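Local coordinates for protein putative sugar ABC transporter (PDB 5ULB) that probably captures methylthioribose-like sugars in the periplasm for an ABC transporter, and binds both anomers of 5-Se-methyl-5-seleno-D-ribofuranose, at residues Lys46-Lys51 against Val268-Val273; Trp149-Gly152 against Met156-Arg159; Phe216-Tyr221 against Leu244-Glu249; Arg289-Pro294 against Pro315-Ser320. All blocks are in the same frame, centred on the assembly; numbering follows the deposited sequence.

Interaction 1. Residues Lys46-Lys51 against Val268-Val273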
loop_
_atom_site.group_PDB
_atom_site.type_symbol
_atom_site.label_atom_id
_atom_site.label_comp_id
_atom_site.label_asym_id
_atom_site.label_seq_id
_atom_site.Cartn_x
_atom_site.Cartn_y
_atom_site.Cartn_z
ATOM N N LYS A 46 0.192 8.318 -17.863
ATOM C CA LYS A 46 0.933 9.097 -18.823
ATOM C C LYS A 46 1.430 8.244 -19.986
ATOM O O LYS A 46 1.326 8.651 -21.133
ATOM C CB LYS A 46 2.117 9.771 -18.125
ATOM C CG LYS A 46 2.965 10.710 -18.956
ATOM C CD LYS A 46 4.032 11.436 -18.207
ATOM C CE LYS A 46 4.856 12.241 -19.177
ATOM N NZ LYS A 46 6.267 12.040 -18.702
ATOM N N LYS A 47 1.895 7.009 -19.666
ATOM C CA LYS A 47 2.356 6.085 -20.716
ATOM C C LYS A 47 1.259 5.832 -21.752
ATOM O O LYS A 47 1.493 5.713 -22.935
ATOM C CB LYS A 47 2.853 4.795 -20.073
ATOM C CG LYS A 47 3.336 3.745 -20.988
ATOM C CD LYS A 47 3.588 2.371 -20.337
ATOM C CE LYS A 47 4.041 1.350 -21.435
ATOM N NZ LYS A 47 4.136 -0.049 -20.904
ATOM N N LEU A 48 0.024 5.721 -21.217
ATOM C CA LEU A 48 -1.126 5.350 -22.075
ATOM C C LEU A 48 -1.826 6.539 -22.676
ATOM O O LEU A 48 -2.741 6.430 -23.442
ATOM C CB LEU A 48 -2.119 4.556 -21.340
ATOM C CG LEU A 48 -1.608 3.209 -20.777
ATOM C CD1 LEU A 48 -2.778 2.369 -20.252
ATOM C CD2 LEU A 48 -0.950 2.372 -21.864
ATOM N N GLY A 49 -1.362 7.742 -22.374
ATOM C CA GLY A 49 -1.971 9.004 -22.867
ATOM C C GLY A 49 -3.167 9.479 -22.119
ATOM O O GLY A 49 -3.882 10.334 -22.642
ATOM N N PHE A 50 -3.407 8.950 -20.936
ATOM C CA PHE A 50 -4.560 9.309 -20.121
ATOM C C PHE A 50 -4.287 10.513 -19.255
ATOM O O PHE A 50 -3.145 10.732 -18.833
ATOM C CB PHE A 50 -4.944 8.160 -19.212
ATOM C CG PHE A 50 -5.452 6.891 -19.875
ATOM C CD1 PHE A 50 -5.571 6.709 -21.204
ATOM C CD2 PHE A 50 -5.793 5.836 -19.051
ATOM C CE1 PHE A 50 -6.064 5.478 -21.724
ATOM C CE2 PHE A 50 -6.238 4.647 -19.528
ATOM C CZ PHE A 50 -6.398 4.433 -20.857
ATOM N N LYS A 51 -5.294 11.327 -19.002
ATOM C CA LYS A 51 -5.198 12.387 -17.962
ATOM C C LYS A 51 -5.560 11.697 -16.651
ATOM O O LYS A 51 -6.579 11.032 -16.556
ATOM C CB LYS A 51 -6.175 13.462 -18.286
ATOM C CG LYS A 51 -6.269 14.574 -17.248
ATOM C CD LYS A 51 -7.069 15.776 -17.696
ATOM C CE LYS A 51 -7.270 16.924 -16.709
ATOM N NZ LYS A 51 -6.145 17.278 -15.899
ATOM N N VAL A 268 -0.947 -1.227 -11.799
ATOM C CA VAL A 268 -1.861 -2.291 -12.160
ATOM C C VAL A 268 -3.287 -1.834 -12.087
ATOM O O VAL A 268 -4.109 -2.288 -12.923
ATOM C CB VAL A 268 -1.501 -3.518 -11.321
ATOM C CG1 VAL A 268 -2.632 -4.516 -11.290
ATOM C CG2 VAL A 268 -0.180 -4.130 -11.799
ATOM N N ASN A 269 -3.657 -1.078 -11.055
ATOM C CA ASN A 269 -5.039 -0.548 -11.066
ATOM C C ASN A 269 -5.335 0.285 -12.293
ATOM O O ASN A 269 -6.454 0.176 -12.811
ATOM C CB ASN A 269 -5.299 0.196 -9.728
ATOM C CG ASN A 269 -5.666 -0.774 -8.603
ATOM O OD1 ASN A 269 -6.882 -1.067 -8.453
ATOM N ND2 ASN A 269 -4.711 -1.337 -7.862
ATOM N N LEU A 270 -4.404 1.057 -12.768
ATOM C CA LEU A 270 -4.600 1.793 -14.026
ATOM C C LEU A 270 -4.784 0.830 -15.174
ATOM O O LEU A 270 -5.633 1.041 -16.018
ATOM C CB LEU A 270 -3.447 2.828 -14.194
ATOM C CG LEU A 270 -3.641 3.886 -15.243
ATOM C CD1 LEU A 270 -3.424 3.392 -16.657
ATOM C CD2 LEU A 270 -4.868 4.693 -15.091
ATOM N N ARG A 271 -3.890 -0.174 -15.285
ATOM C CA ARG A 271 -4.002 -1.165 -16.366
ATOM C C ARG A 271 -5.407 -1.779 -16.393
ATOM O O ARG A 271 -6.012 -1.997 -17.454
ATOM C CB ARG A 271 -2.964 -2.289 -16.206
ATOM C CG ARG A 271 -1.558 -1.850 -16.329
ATOM C CD ARG A 271 -0.641 -3.070 -16.141
ATOM N NE ARG A 271 0.747 -2.669 -15.989
ATOM C CZ ARG A 271 1.739 -3.496 -15.665
ATOM N NH1 ARG A 271 1.503 -4.759 -15.464
ATOM N NH2 ARG A 271 2.956 -3.059 -15.565
ATOM N N LEU A 272 -5.934 -2.139 -15.215
ATOM C CA LEU A 272 -7.268 -2.706 -15.111
ATOM C C LEU A 272 -8.365 -1.783 -15.641
ATOM O O LEU A 272 -9.209 -2.199 -16.373
ATOM C CB LEU A 272 -7.556 -3.175 -13.667
ATOM C CG LEU A 272 -6.778 -4.434 -13.237
ATOM C CD1 LEU A 272 -6.720 -4.511 -11.719
ATOM C CD2 LEU A 272 -7.504 -5.636 -13.812
ATOM N N VAL A 273 -8.275 -0.499 -15.227
ATOM C CA VAL A 273 -9.243 0.466 -15.777
ATOM C C VAL A 273 -9.106 0.665 -17.248
ATOM O O VAL A 273 -10.102 0.755 -17.963
ATOM C CB VAL A 273 -9.138 1.765 -14.978
ATOM C CG1 VAL A 273 -9.952 2.865 -15.612
ATOM C CG2 VAL A 273 -9.611 1.570 -13.593
#
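Leu-48, Phe-50 and Leu-270 make the contact through apolar side chains alone, without a hydrogen bond across it. Leu-270 reaches over with one branch: CG stands anti to the backbone N (chi1 -166°), and CD1 is carried into the angle between the two partners. Its CD1 lies 3.8 Å from CD1 of Leu-48, the two leucines running past each other in opposite directions. The same Leu-270 CD1 sits 4.2 Å from CD2 of Phe-50, meeting the ring obliquely. One face of that ring is packed by its near neighbour in the chain, with Leu-48 CB 4.0 Å above the plane and over its centre. Helix 32-48 belongs to the N-terminal lobe of the periplasmic binding protein fold, and helix 262-278, although late in sequence, crosses back to pack on this lobe, as in type I sugar-binding proteins. Backbone bonding shapes the turn between Leu-48 and Phe-50: Gly-49, at positive phi, closes helix 32-48 in a Schellman motif, its N bonded to Lys-46 O at 3.1 Å. Arg-271, pointing away from 46-51, forms a salt bridge from NE to Glu-44 of helix 32-48. Leu-48 also packs on Phe-328 and Leu-331 of helix 327-335.

Interaction 2. Residues Trp149-Gly152 against Met156-Arg159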
loop_
_atom_site.group_PDB
_atom_site.type_symbol
_atom_site.label_atom_id
_atom_site.label_comp_id
_atom_site.label_asym_id
_atom_site.label_seq_id
_atom_site.Cartn_x
_atom_site.Cartn_y
_atom_site.Cartn_z
ATOM N N TRP A 149 -0.770 0.039 14.632
ATOM C CA TRP A 149 -1.906 -0.454 13.909
ATOM C C TRP A 149 -3.085 0.578 14.077
ATOM O O TRP A 149 -3.105 1.260 15.102
ATOM C CB TRP A 149 -2.360 -1.800 14.523
ATOM C CG TRP A 149 -3.507 -2.515 13.914
ATOM C CD1 TRP A 149 -3.538 -3.251 12.768
ATOM C CD2 TRP A 149 -4.889 -2.464 14.374
ATOM N NE1 TRP A 149 -4.795 -3.654 12.550
ATOM C CE2 TRP A 149 -5.676 -3.240 13.501
ATOM C CE3 TRP A 149 -5.495 -1.910 15.502
ATOM C CZ2 TRP A 149 -7.004 -3.461 13.705
ATOM C CZ3 TRP A 149 -6.818 -2.088 15.689
ATOM C CH2 TRP A 149 -7.537 -2.863 14.797
ATOM N N VAL A 150 -3.926 0.646 13.121
ATOM C CA VAL A 150 -5.186 1.483 13.186
ATOM C C VAL A 150 -6.363 0.669 12.721
ATOM O O VAL A 150 -6.304 0.023 11.688
ATOM C CB VAL A 150 -4.998 2.808 12.440
ATOM C CG1 VAL A 150 -4.715 2.638 10.964
ATOM C CG2 VAL A 150 -6.169 3.729 12.644
ATOM N N ALA A 151 -7.475 0.791 13.449
ATOM C CA ALA A 151 -8.683 0.041 13.083
ATOM C C ALA A 151 -9.360 0.599 11.857
ATOM O O ALA A 151 -9.247 1.759 11.517
ATOM C CB ALA A 151 -9.647 0.063 14.230
ATOM N N GLY A 152 -10.154 -0.268 11.221
ATOM C CA GLY A 152 -11.178 0.164 10.324
ATOM C C GLY A 152 -10.903 0.184 8.864
ATOM O O GLY A 152 -11.852 0.572 8.083
HETATM N N MSE A 156 -5.916 -3.346 7.406
HETATM C CA MSE A 156 -5.659 -3.388 8.842
HETATM C C MSE A 156 -6.482 -4.491 9.458
HETATM O O MSE A 156 -5.982 -5.209 10.385
HETATM C CB MSE A 156 -5.934 -2.048 9.485
HETATM C CG MSE A 156 -4.926 -0.971 9.073
HETATM SE SE MSE A 156 -3.261 -1.287 9.903
HETATM C CE MSE A 156 -2.104 -0.270 8.693
ATOM N N GLU A 157 -7.712 -4.679 9.092
ATOM C CA GLU A 157 -8.496 -5.723 9.728
ATOM C C GLU A 157 -7.966 -7.125 9.314
ATOM O O GLU A 157 -7.918 -8.033 10.167
ATOM C CB GLU A 157 -9.983 -5.494 9.487
ATOM C CG GLU A 157 -10.534 -4.219 10.283
ATOM C CD GLU A 157 -10.453 -4.185 11.914
ATOM O OE1 GLU A 157 -10.655 -2.969 12.442
ATOM O OE2 GLU A 157 -10.181 -5.328 12.698
ATOM N N ARG A 158 -7.523 -7.288 8.067
ATOM C CA ARG A 158 -6.948 -8.581 7.694
ATOM C C ARG A 158 -5.621 -8.857 8.375
ATOM O O ARG A 158 -5.338 -9.994 8.778
ATOM C CB ARG A 158 -6.784 -8.621 6.207
ATOM C CG ARG A 158 -8.132 -8.689 5.377
ATOM C CD ARG A 158 -7.798 -8.820 3.893
ATOM N NE ARG A 158 -7.223 -7.735 3.263
ATOM C CZ ARG A 158 -7.871 -6.693 2.605
ATOM N NH1 ARG A 158 -9.248 -6.722 2.497
ATOM N NH2 ARG A 158 -7.091 -5.528 2.076
ATOM N N ARG A 159 -4.784 -7.842 8.528
ATOM C CA ARG A 159 -3.504 -8.018 9.274
ATOM C C ARG A 159 -3.775 -8.357 10.715
ATOM O O ARG A 159 -3.105 -9.238 11.285
ATOM C CB ARG A 159 -2.662 -6.788 9.149
ATOM C CG ARG A 159 -2.174 -6.580 7.721
ATOM C CD ARG A 159 -1.610 -5.227 7.362
ATOM N NE ARG A 159 -1.445 -5.085 5.953
ATOM C CZ ARG A 159 -1.107 -3.978 5.325
ATOM N NH1 ARG A 159 -0.642 -2.912 5.983
ATOM N NH2 ARG A 159 -1.221 -3.905 4.027
#
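Trp-149 lays its indole alongside Met-156, a selenomethionine; the side chain leaves CA opposite the backbone N (chi1 -179°), which swings the ring over to the first turn of helix 154-169. Its NE1 donates to Met-156 O at 2.9 Å along a nearly straight N-H path of 167°. The acceptor lies in the indole plane, whereas the donor stands above the carbonyl plane, away from a lone pair. SE of Met-156 comes within 3.5 Å of Trp-149 CD1, an oblique Met-aromatic contact. In one of the two modelled conformers of Glu-157 the carboxylate stands perpendicular to the indole plane, with OE2 at the ring edge. Val-150 follows, its CG1 4.1 Å from Met-156 CG; its carbonyl O is tightly packed, 3.0 Å from Met-156 CB, and is buried with no polar partner in the model. Ala-151 brushes Glu-157 with CB in that same conformer. There, too, Gly-152 N donates to Glu-157 OE1 at 3.0 Å on the anti side of the carboxylate; the second conformer makes this bond less certain. Met-156 and Arg-159 line the sugar pocket, and Arg-159 NH1 bonds O3 of either anomer. The indole bond and the selenium contact thus grip both the backbone and the side chain of Met-156, which probably helps to hold this pocket residue beside the sugar.

Interaction 3. Residues Phe216-Tyr221 against Leu244-Glu249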
loop_
_atom_site.group_PDB
_atom_site.type_symbol
_atom_site.label_atom_id
_atom_site.label_comp_id
_atom_site.label_asym_id
_atom_site.label_seq_id
_atom_site.Cartn_x
_atom_site.Cartn_y
_atom_site.Cartn_z
ATOM N N PHE A 216 3.936 4.252 10.297
ATOM C CA PHE A 216 4.089 4.024 11.710
ATOM C C PHE A 216 5.518 3.627 12.051
ATOM O O PHE A 216 6.086 4.192 13.005
ATOM C CB PHE A 216 3.135 2.909 12.212
ATOM C CG PHE A 216 1.651 3.163 12.091
ATOM C CD1 PHE A 216 1.092 4.412 12.279
ATOM C CD2 PHE A 216 0.761 2.111 11.829
ATOM C CE1 PHE A 216 -0.276 4.593 12.253
ATOM C CE2 PHE A 216 -0.589 2.282 11.793
ATOM C CZ PHE A 216 -1.102 3.526 12.012
ATOM N N THR A 217 6.097 2.697 11.336
ATOM C CA THR A 217 7.403 2.204 11.677
ATOM C C THR A 217 8.437 3.322 11.577
ATOM O O THR A 217 9.335 3.368 12.417
ATOM C CB THR A 217 7.782 1.058 10.752
ATOM O OG1 THR A 217 6.678 0.134 10.716
ATOM C CG2 THR A 217 9.026 0.339 11.240
ATOM N N GLN A 218 8.289 4.237 10.604
ATOM C CA GLN A 218 9.208 5.355 10.549
ATOM C C GLN A 218 9.170 6.173 11.821
ATOM O O GLN A 218 10.238 6.658 12.295
ATOM C CB GLN A 218 8.854 6.214 9.339
ATOM C CG GLN A 218 9.211 5.624 7.995
ATOM C CD GLN A 218 8.461 6.230 6.824
ATOM O OE1 GLN A 218 7.652 7.204 6.999
ATOM N NE2 GLN A 218 8.661 5.668 5.647
ATOM N N GLY A 219 7.969 6.426 12.326
ATOM C CA GLY A 219 7.905 7.181 13.570
ATOM C C GLY A 219 8.463 6.440 14.735
ATOM O O GLY A 219 9.147 6.985 15.655
ATOM N N ALA A 220 8.160 5.112 14.835
ATOM C CA ALA A 220 8.784 4.318 15.920
ATOM C C ALA A 220 10.268 4.327 15.830
ATOM O O ALA A 220 10.919 4.398 16.877
ATOM C CB ALA A 220 8.252 2.917 15.867
ATOM N N TYR A 221 10.818 4.218 14.656
ATOM C CA TYR A 221 12.258 4.258 14.446
ATOM C C TYR A 221 12.898 5.535 15.035
ATOM O O TYR A 221 13.868 5.519 15.763
ATOM C CB TYR A 221 12.600 4.122 12.970
ATOM C CG TYR A 221 14.070 4.132 12.685
ATOM C CD1 TYR A 221 14.788 5.353 12.551
ATOM C CD2 TYR A 221 14.810 2.980 12.608
ATOM C CE1 TYR A 221 16.126 5.406 12.383
ATOM C CE2 TYR A 221 16.174 3.034 12.362
ATOM C CZ TYR A 221 16.846 4.249 12.275
ATOM O OH TYR A 221 18.161 4.240 12.108
ATOM N N LEU A 244 14.535 2.153 3.438
ATOM C CA LEU A 244 15.828 1.579 3.021
ATOM C C LEU A 244 16.986 2.330 3.644
ATOM O O LEU A 244 17.993 1.708 4.059
ATOM C CB LEU A 244 15.897 1.555 1.527
ATOM C CG LEU A 244 14.815 0.689 0.848
ATOM C CD1 LEU A 244 14.776 0.945 -0.617
ATOM C CD2 LEU A 244 15.050 -0.839 1.118
ATOM N N GLN A 245 16.952 3.647 3.656
ATOM C CA GLN A 245 17.994 4.434 4.366
ATOM C C GLN A 245 18.027 4.118 5.871
ATOM O O GLN A 245 19.096 3.978 6.434
ATOM C CB GLN A 245 17.771 5.940 4.125
ATOM C CG GLN A 245 18.004 6.458 2.701
ATOM C CD GLN A 245 19.493 6.439 2.290
ATOM O OE1 GLN A 245 20.057 5.368 1.946
ATOM N NE2 GLN A 245 20.193 7.595 2.430
ATOM N N LEU A 246 16.859 4.034 6.464
ATOM C CA LEU A 246 16.838 3.753 7.925
ATOM C C LEU A 246 17.409 2.362 8.230
ATOM O O LEU A 246 18.066 2.242 9.234
ATOM C CB LEU A 246 15.477 3.938 8.506
ATOM C CG LEU A 246 14.887 5.367 8.335
ATOM C CD1 LEU A 246 13.461 5.395 8.858
ATOM C CD2 LEU A 246 15.714 6.444 8.882
HETATM N N MSE A 247 17.145 1.353 7.410
HETATM C CA MSE A 247 17.741 0.034 7.650
HETATM C C MSE A 247 19.265 0.075 7.574
HETATM O O MSE A 247 19.876 -0.690 8.268
HETATM C CB MSE A 247 17.012 -0.999 6.699
HETATM C CG MSE A 247 15.463 -1.242 6.905
HETATM SE SE MSE A 247 14.375 -2.210 5.526
HETATM C CE MSE A 247 15.764 -3.223 4.446
ATOM N N ARG A 248 19.836 1.056 6.857
ATOM C CA ARG A 248 21.344 1.231 6.680
ATOM C C ARG A 248 22.007 2.161 7.730
ATOM O O ARG A 248 23.214 2.180 7.750
ATOM C CB ARG A 248 21.590 1.772 5.225
ATOM C CG ARG A 248 21.437 0.701 4.206
ATOM C CD ARG A 248 21.564 1.164 2.763
ATOM N NE ARG A 248 22.812 1.921 2.572
ATOM C CZ ARG A 248 24.008 1.430 2.291
ATOM N NH1 ARG A 248 24.170 0.094 2.230
ATOM N NH2 ARG A 248 25.083 2.296 2.180
ATOM N N GLU A 249 21.242 2.825 8.606
ATOM C CA GLU A 249 21.826 3.762 9.551
ATOM C C GLU A 249 22.513 2.971 10.660
ATOM O O GLU A 249 22.198 1.828 10.997
ATOM C CB GLU A 249 20.729 4.635 10.139
ATOM C CG GLU A 249 20.253 5.718 9.254
ATOM C CD GLU A 249 19.341 6.774 9.909
ATOM O OE1 GLU A 249 18.873 6.585 11.073
ATOM O OE2 GLU A 249 19.090 7.784 9.171
#
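Tyr-221 and Leu-246 meet because their first torsions aim them at each other: a chi1 of -179° carries the phenol away from the backbone N of Tyr-221, while CG of Leu-246 lies anti to its own carbonyl carbon (chi1 -59°), spreading the isobutyl group along the ring. Helices 214-226 and 241-248 are consecutive helices of the alternating beta-alpha-beta crossovers in the C-terminal lobe of the periplasmic binding protein fold, with strand 233-237 between them in the chain. Leu-246 takes one face of the phenol. Its CB is 4.0 Å from the centroid of the Tyr-221 ring and almost on the ring normal, a CH-pi contact. Further along, Leu-246 CD2 touches Tyr-221 CE1 at 3.7 Å, and CD1 lies over the same face nearer the root of the ring. Gln-218, one turn before Tyr-221 on helix 214-226, adds its CG, 4.3 Å from Leu-246 CD1, while its NE2 hydrogen-bonds Asp-243 and Asp-32. Trp-254 of strand 254-259 packs against Leu-246. The polar end of the tyrosine passes beyond the leucine to Glu-249, just after the helix, and also bonds Gln-225 NE2, so its hydroxyl has two hydrogen-bond partners. Tyr-221 OH donates to Glu-249 OE1 at 2.7 Å, reaching the anti side of the carboxylate from 29° out of its plane.

Interaction 4. Residues Arg289-Pro294 against Pro315-Ser320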
loop_
_atom_site.group_PDB
_atom_site.type_symbol
_atom_site.label_atom_id
_atom_site.label_comp_id
_atom_site.label_asym_id
_atom_site.label_seq_id
_atom_site.Cartn_x
_atom_site.Cartn_y
_atom_site.Cartn_z
ATOM N N ARG A 289 1.545 -9.923 -4.792
ATOM C CA ARG A 289 2.513 -10.736 -3.980
ATOM C C ARG A 289 3.647 -9.882 -3.460
ATOM O O ARG A 289 4.243 -9.074 -4.233
ATOM C CB ARG A 289 3.090 -11.898 -4.876
ATOM C CG ARG A 289 2.035 -12.896 -5.256
ATOM C CD ARG A 289 2.564 -14.230 -5.766
ATOM N NE ARG A 289 1.455 -14.778 -6.584
ATOM C CZ ARG A 289 1.400 -14.557 -7.863
ATOM N NH1 ARG A 289 2.425 -13.915 -8.354
ATOM N NH2 ARG A 289 0.432 -14.994 -8.603
ATOM N N ALA A 290 4.050 -10.168 -2.244
ATOM C CA ALA A 290 5.126 -9.337 -1.604
ATOM C C ALA A 290 6.410 -10.075 -1.542
ATOM O O ALA A 290 6.483 -11.317 -1.770
ATOM C CB ALA A 290 4.770 -8.954 -0.226
ATOM N N ALA A 291 7.490 -9.355 -1.290
ATOM C CA ALA A 291 8.794 -9.849 -1.029
ATOM C C ALA A 291 9.212 -9.457 0.374
ATOM O O ALA A 291 8.818 -8.410 0.881
ATOM C CB ALA A 291 9.816 -9.291 -2.040
ATOM N N SER A 292 10.030 -10.311 0.992
ATOM C CA SER A 292 10.531 -10.033 2.303
ATOM C C SER A 292 11.974 -9.491 2.146
ATOM O O SER A 292 12.845 -10.204 1.630
ATOM C CB SER A 292 10.550 -11.282 3.161
ATOM O OG SER A 292 9.187 -11.791 3.216
ATOM N N ILE A 293 12.180 -8.297 2.691
ATOM C CA ILE A 293 13.400 -7.548 2.478
ATOM C C ILE A 293 14.165 -7.494 3.808
ATOM O O ILE A 293 13.771 -6.800 4.717
ATOM C CB ILE A 293 13.133 -6.096 1.992
ATOM C CG1 ILE A 293 12.233 -6.087 0.777
ATOM C CG2 ILE A 293 14.446 -5.308 1.742
ATOM C CD1 ILE A 293 11.631 -4.752 0.431
ATOM N N PRO A 294 15.226 -8.247 3.938
ATOM C CA PRO A 294 16.033 -8.272 5.234
ATOM C C PRO A 294 17.053 -7.130 5.300
ATOM O O PRO A 294 17.687 -6.806 4.319
ATOM C CB PRO A 294 16.742 -9.625 5.238
ATOM C CG PRO A 294 16.909 -9.903 3.752
ATOM C CD PRO A 294 15.790 -9.242 2.974
ATOM N N PRO A 315 15.408 -10.391 -7.184
ATOM C CA PRO A 315 14.903 -10.835 -8.490
ATOM C C PRO A 315 13.419 -10.676 -8.574
ATOM O O PRO A 315 12.735 -11.180 -7.676
ATOM C CB PRO A 315 15.209 -12.313 -8.500
ATOM C CG PRO A 315 16.534 -12.387 -7.765
ATOM C CD PRO A 315 16.381 -11.392 -6.608
ATOM N N GLY A 316 12.985 -9.940 -9.619
ATOM C CA GLY A 316 11.662 -9.709 -9.946
ATOM C C GLY A 316 10.881 -8.630 -9.158
ATOM O O GLY A 316 9.686 -8.368 -9.453
ATOM N N TRP A 317 11.566 -7.897 -8.309
ATOM C CA TRP A 317 10.935 -6.860 -7.519
ATOM C C TRP A 317 10.261 -5.819 -8.422
ATOM O O TRP A 317 10.814 -5.264 -9.391
ATOM C CB TRP A 317 11.955 -6.150 -6.665
ATOM C CG TRP A 317 11.375 -4.931 -6.069
ATOM C CD1 TRP A 317 11.557 -3.619 -6.525
ATOM C CD2 TRP A 317 10.555 -4.885 -4.950
ATOM N NE1 TRP A 317 10.884 -2.812 -5.697
ATOM C CE2 TRP A 317 10.228 -3.536 -4.735
ATOM C CE3 TRP A 317 10.021 -5.851 -4.048
ATOM C CZ2 TRP A 317 9.428 -3.161 -3.642
ATOM C CZ3 TRP A 317 9.221 -5.469 -3.083
ATOM C CH2 TRP A 317 8.940 -4.125 -2.882
ATOM N N GLY A 318 9.034 -5.518 -7.999
ATOM C CA GLY A 318 8.292 -4.402 -8.576
ATOM C C GLY A 318 7.872 -4.557 -10.026
ATOM O O GLY A 318 7.494 -3.563 -10.712
ATOM N N GLN A 319 7.907 -5.767 -10.517
ATOM C CA GLN A 319 7.590 -6.033 -11.930
ATOM C C GLN A 319 6.489 -7.074 -12.047
ATOM O O GLN A 319 6.391 -7.978 -11.231
ATOM C CB GLN A 319 8.851 -6.647 -12.635
ATOM C CG GLN A 319 10.127 -5.781 -12.517
ATOM C CD GLN A 319 11.453 -6.625 -12.559
ATOM O OE1 GLN A 319 12.275 -6.667 -11.579
ATOM N NE2 GLN A 319 11.642 -7.322 -13.661
ATOM N N SER A 320 5.609 -6.883 -13.017
ATOM C CA SER A 320 4.620 -7.898 -13.326
ATOM C C SER A 320 4.136 -7.605 -14.738
ATOM O O SER A 320 3.845 -6.412 -15.063
ATOM C CB SER A 320 3.364 -7.725 -12.387
ATOM O OG SER A 320 2.385 -8.599 -12.765
#
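Trp-317 meets Ala-291 and Ile-293 through the benzene half of its indole, in a small, wholly apolar contact that buries 104 Å² in all. With chi1 at 169° the ring extends on the far side of CA from its own backbone N, and it is the outer rim, CE3, CZ3 and CH2, that reaches the strand. Ala-291 CB comes to the edge of the indole, close to its plane, 4.0 Å from Trp-317 CE3 and equally far from CZ3. Ile-293, two residues on and facing the same way, supplies CD1, which approaches Trp-317 CH2 obliquely at 4.3 Å. The methyl of the alanine and the longer arm of the isoleucine thus meet neighbouring atoms of the six-membered ring. Trp-317 is the second residue of a type II beta turn from Gly-316 to Gln-319, followed by Gly-318 at positive phi; the closing bond of the turn, Gln-319 N to Gly-316 O, is weak at 3.3 Å. The indole, about 11 Å from the bound sugar, packs further on Ile-239, Asp-261 and Leu-310, and its NE1 makes a weak hydrogen bond to Val-307 O. Ala-291 and Ile-293 are paired through their backbones with Ala-259 and Ser-257 of strand 254-259. The contact packs the loop between helices 295-299 and 327-335 on strand 285-294, which lies between 118-122 and 254-259 in the sheet and is probably one of the interlobe crossings that make the hinge of a type I periplasmic binding protein.

In the fold
Interactions 2 and 3 fall, in that order, within the stretch of chain closed by interaction 1; interaction 4 comes after all of them. Interaction 1 sits on the N-terminal lobe, interactions 2 and 3 on the C-terminal lobe, across the centre of the chain, with centres about 29 and 32 Å from that of interaction 1. Phe-216 of interaction 3 packs on Trp-149, Val-150 and Met-156 of interaction 2, which reaches the sugar. Interaction 4 touches both lobes: Ser-320 O probably accepts a hydrogen bond from Arg-271 NH1 of interaction 1, and Ile-293 meets Met-247 of interaction 3. Strand 285-294 and the loop packed on it thus probably lie where the two lobes join.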